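Local coordinates for hypothetical protein Atu0741 (Agrobacterium tumefaciens str. C58, PDB 1ZHV) that is of unknown function but contains an ACT domain, a fold that in related proteins often binds small regulatory ligands such as amino acids, at residues 84-89 with 104-109. Numbering follows the deposited sequence.
Sequences SPLSTN and LLVRSN
With CG anti to its carbonyl carbon (chi1 -59°) and CD1 extending the chain, Leu-86 leaves its helix toward the strand, while Leu-104, its CG anti to the backbone N (chi1 162°), rises from the strand to meet it. The two leucines touch tip to tip, CD1 of Leu-86 lying 3.8 Å from CD2 of Leu-104. CD1 of Leu-86 also lies 4.3 Å from CG1 of Val-106, two residues further along the strand. One helix residue thus meets two alternate residues on the same face of the strand, a compact example of how an ACT domain packs a helix on its sheet through branched aliphatic side chains. Only methyl groups come within 4.5 Å across the contact; the backbones stay apart, with CA of Leu-86 9.3 Å from CA of Val-106. Polar bonds within 84-89 tie together the backbone around Leu-86. Thr-88 OG1 lies 2.7 Å from Ser-84 O, and Thr-88 N reaches the same oxygen from the opposite face of its carbonyl plane. Asn-89 ND2 gives a nearly straight bond of 2.7 Å to a lone pair of Pro-85 O. Helix 111-120 adjoins the contact through Thr-114, which touches both Leu-86 and Val-106, and Ile-93 packs against both leucines; strand 102-107 runs between antiparallel partners 57-67 and 94-97, with helix 78-87 packed over it.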
ATOM      1  N   SER A  84       6.271   9.756  -8.126  1.00  9.39           N
ATOM      2  CA  SER A  84       6.679  11.131  -8.421  1.00 10.32           C
ATOM      3  C   SER A  84       5.507  12.118  -8.367  1.00 10.28           C
ATOM      4  O   SER A  84       5.586  13.146  -7.690  1.00  9.49           O
ATOM      5  CB  SER A  84       7.355  11.211  -9.790  1.00 14.52           C
ATOM      6  OG  SER A  84       7.819  12.532 -10.037  1.00 21.32           O
ATOM      7  N   PRO A  85       4.406  11.827  -9.081  1.00 10.14           N
ATOM      8  CA  PRO A  85       3.278  12.768  -9.034  1.00 10.30           C
ATOM      9  C   PRO A  85       2.625  12.894  -7.661  1.00 10.79           C
ATOM     10  O   PRO A  85       1.995  13.906  -7.354  1.00 12.08           O
ATOM     11  CB  PRO A  85       2.321  12.228 -10.098  1.00 12.13           C
ATOM     12  CG  PRO A  85       2.679  10.774 -10.202  1.00 11.20           C
ATOM     13  CD  PRO A  85       4.176  10.770 -10.080  1.00 10.24           C
ATOM     14  N   LEU A  86       2.779  11.875  -6.826  1.00  9.02           N
ATOM     15  CA  LEU A  86       2.195  11.917  -5.493  1.00  8.69           C
ATOM     16  C   LEU A  86       3.084  12.686  -4.515  1.00  9.30           C
ATOM     17  O   LEU A  86       2.640  13.629  -3.855  1.00 10.62           O
ATOM     18  CB  LEU A  86       1.956  10.491  -4.977  1.00  8.40           C
ATOM     19  CG  LEU A  86       1.028   9.624  -5.838  1.00  7.45           C
ATOM     20  CD1 LEU A  86       0.864   8.246  -5.207  1.00 10.32           C
ATOM     21  CD2 LEU A  86      -0.329  10.320  -5.984  1.00  9.51           C
ATOM     22  N   SER A  87       4.352  12.291  -4.441  1.00 10.05           N
ATOM     23  CA  SER A  87       5.300  12.924  -3.533  1.00 11.05           C
ATOM     24  C   SER A  87       5.537  14.402  -3.816  1.00 12.12           C
ATOM     25  O   SER A  87       5.702  15.192  -2.883  1.00 16.05           O
ATOM     26  CB  SER A  87       6.632  12.172  -3.563  1.00  9.43           C
ATOM     27  OG  SER A  87       6.472  10.856  -3.063  1.00 12.60           O
ATOM     28  N   THR A  88       5.549  14.775  -5.091  1.00 11.08           N
ATOM     29  CA  THR A  88       5.766  16.169  -5.469  1.00 14.52           C
ATOM     30  C   THR A  88       4.528  17.006  -5.173  1.00 14.74           C
ATOM     31  O   THR A  88       4.585  18.235  -5.194  1.00 16.50           O
ATOM     32  CB  THR A  88       6.107  16.307  -6.968  1.00 16.36           C
ATOM     33  OG1 THR A  88       5.040  15.772  -7.757  1.00 20.05           O
ATOM     34  CG2 THR A  88       7.397  15.564  -7.293  1.00 20.19           C
ATOM     35  N   ASN A  89       3.414  16.346  -4.878  1.00 13.39           N
ATOM     36  CA  ASN A  89       2.182  17.069  -4.588  1.00 15.15           C
ATOM     37  C   ASN A  89       1.608  16.860  -3.185  1.00 15.78           C
ATOM     38  O   ASN A  89       0.393  16.873  -2.986  1.00 18.43           O
ATOM     39  CB  ASN A  89       1.139  16.753  -5.666  1.00 13.82           C
ATOM     40  CG  ASN A  89       1.490  17.384  -7.007  1.00 15.30           C
ATOM     41  OD1 ASN A  89       1.520  18.612  -7.140  1.00 18.32           O
ATOM     42  ND2 ASN A  89       1.773  16.554  -7.999  1.00 14.60           N
ATOM     43  N   LEU A 104       1.316  -0.167  -3.293  1.00  6.74           N
ATOM     44  CA  LEU A 104       1.451   1.198  -2.801  1.00  8.34           C
ATOM     45  C   LEU A 104       0.307   1.514  -1.861  1.00  8.65           C
ATOM     46  O   LEU A 104      -0.839   1.196  -2.158  1.00  7.25           O
ATOM     47  CB  LEU A 104       1.392   2.190  -3.975  1.00  9.79           C
ATOM     48  CG  LEU A 104       1.079   3.647  -3.600  1.00 11.68           C
ATOM     49  CD1 LEU A 104       2.312   4.271  -2.987  1.00 11.62           C
ATOM     50  CD2 LEU A 104       0.637   4.440  -4.817  1.00 10.51           C
ATOM     51  N   LEU A 105       0.614   2.119  -0.722  1.00  7.35           N
ATOM     52  CA  LEU A 105      -0.442   2.533   0.181  1.00  7.11           C
ATOM     53  C   LEU A 105      -0.340   4.042   0.369  1.00  7.97           C
ATOM     54  O   LEU A 105       0.751   4.613   0.378  1.00  7.61           O
ATOM     55  CB  LEU A 105      -0.334   1.829   1.542  1.00  9.31           C
ATOM     56  CG  LEU A 105      -0.588   0.318   1.544  1.00  6.85           C
ATOM     57  CD1 LEU A 105       0.743  -0.413   1.484  1.00  8.79           C
ATOM     58  CD2 LEU A 105      -1.363  -0.092   2.796  1.00 10.28           C
ATOM     59  N   VAL A 106      -1.496   4.681   0.468  1.00  8.15           N
ATOM     60  CA  VAL A 106      -1.576   6.111   0.707  1.00  9.63           C
ATOM     61  C   VAL A 106      -2.660   6.239   1.761  1.00  9.29           C
ATOM     62  O   VAL A 106      -3.462   5.321   1.938  1.00  9.69           O
ATOM     63  CB  VAL A 106      -1.998   6.916  -0.556  1.00  9.81           C
ATOM     64  CG1 VAL A 106      -0.923   6.791  -1.635  1.00 10.85           C
ATOM     65  CG2 VAL A 106      -3.343   6.434  -1.069  1.00 11.25           C
ATOM     66  N   ARG A 107      -2.680   7.357   2.476  1.00 11.47           N
ATOM     67  CA  ARG A 107      -3.709   7.545   3.485  1.00 11.49           C
ATOM     68  C   ARG A 107      -5.045   7.580   2.764  1.00 12.07           C
ATOM     69  O   ARG A 107      -5.160   8.136   1.665  1.00 11.99           O
ATOM     70  CB  ARG A 107      -3.464   8.840   4.262  1.00 13.81           C
ATOM     71  CG  ARG A 107      -2.201   8.785   5.098  1.00 15.31           C
ATOM     72  CD  ARG A 107      -1.982  10.049   5.914  1.00 18.80           C
ATOM     73  NE  ARG A 107      -0.776   9.957   6.739  1.00 21.76           N
ATOM     74  CZ  ARG A 107      -0.632   9.126   7.769  1.00 23.26           C
ATOM     75  NH1 ARG A 107      -1.619   8.310   8.112  1.00 23.00           N
ATOM     76  NH2 ARG A 107       0.505   9.105   8.452  1.00 24.14           N
ATOM     77  N   SER A 108      -6.054   6.975   3.376  1.00 11.04           N
ATOM     78  CA  SER A 108      -7.369   6.928   2.769  1.00 12.91           C
ATOM     79  C   SER A 108      -7.959   8.293   2.474  1.00 12.91           C
ATOM     80  O   SER A 108      -8.705   8.446   1.516  1.00 13.61           O
ATOM     81  CB  SER A 108      -8.317   6.121   3.651  1.00 13.59           C
ATOM     82  OG  SER A 108      -7.831   4.793   3.777  1.00 15.49           O
ATOM     83  N   ASN A 109      -7.626   9.285   3.287  1.00 13.93           N
ATOM     84  CA  ASN A 109      -8.145  10.623   3.056  1.00 16.44           C
ATOM     85  C   ASN A 109      -7.508  11.258   1.820  1.00 16.68           C
ATOM     86  O   ASN A 109      -7.981  12.288   1.335  1.00 18.47           O
ATOM     87  CB  ASN A 109      -7.920  11.516   4.288  1.00 19.49           C
ATOM     88  CG  ASN A 109      -6.465  11.596   4.700  1.00 25.53           C
ATOM     89  OD1 ASN A 109      -5.575  11.222   3.945  1.00 28.50           O
ATOM     90  ND2 ASN A 109      -6.218  12.107   5.900  1.00 28.10           N
TER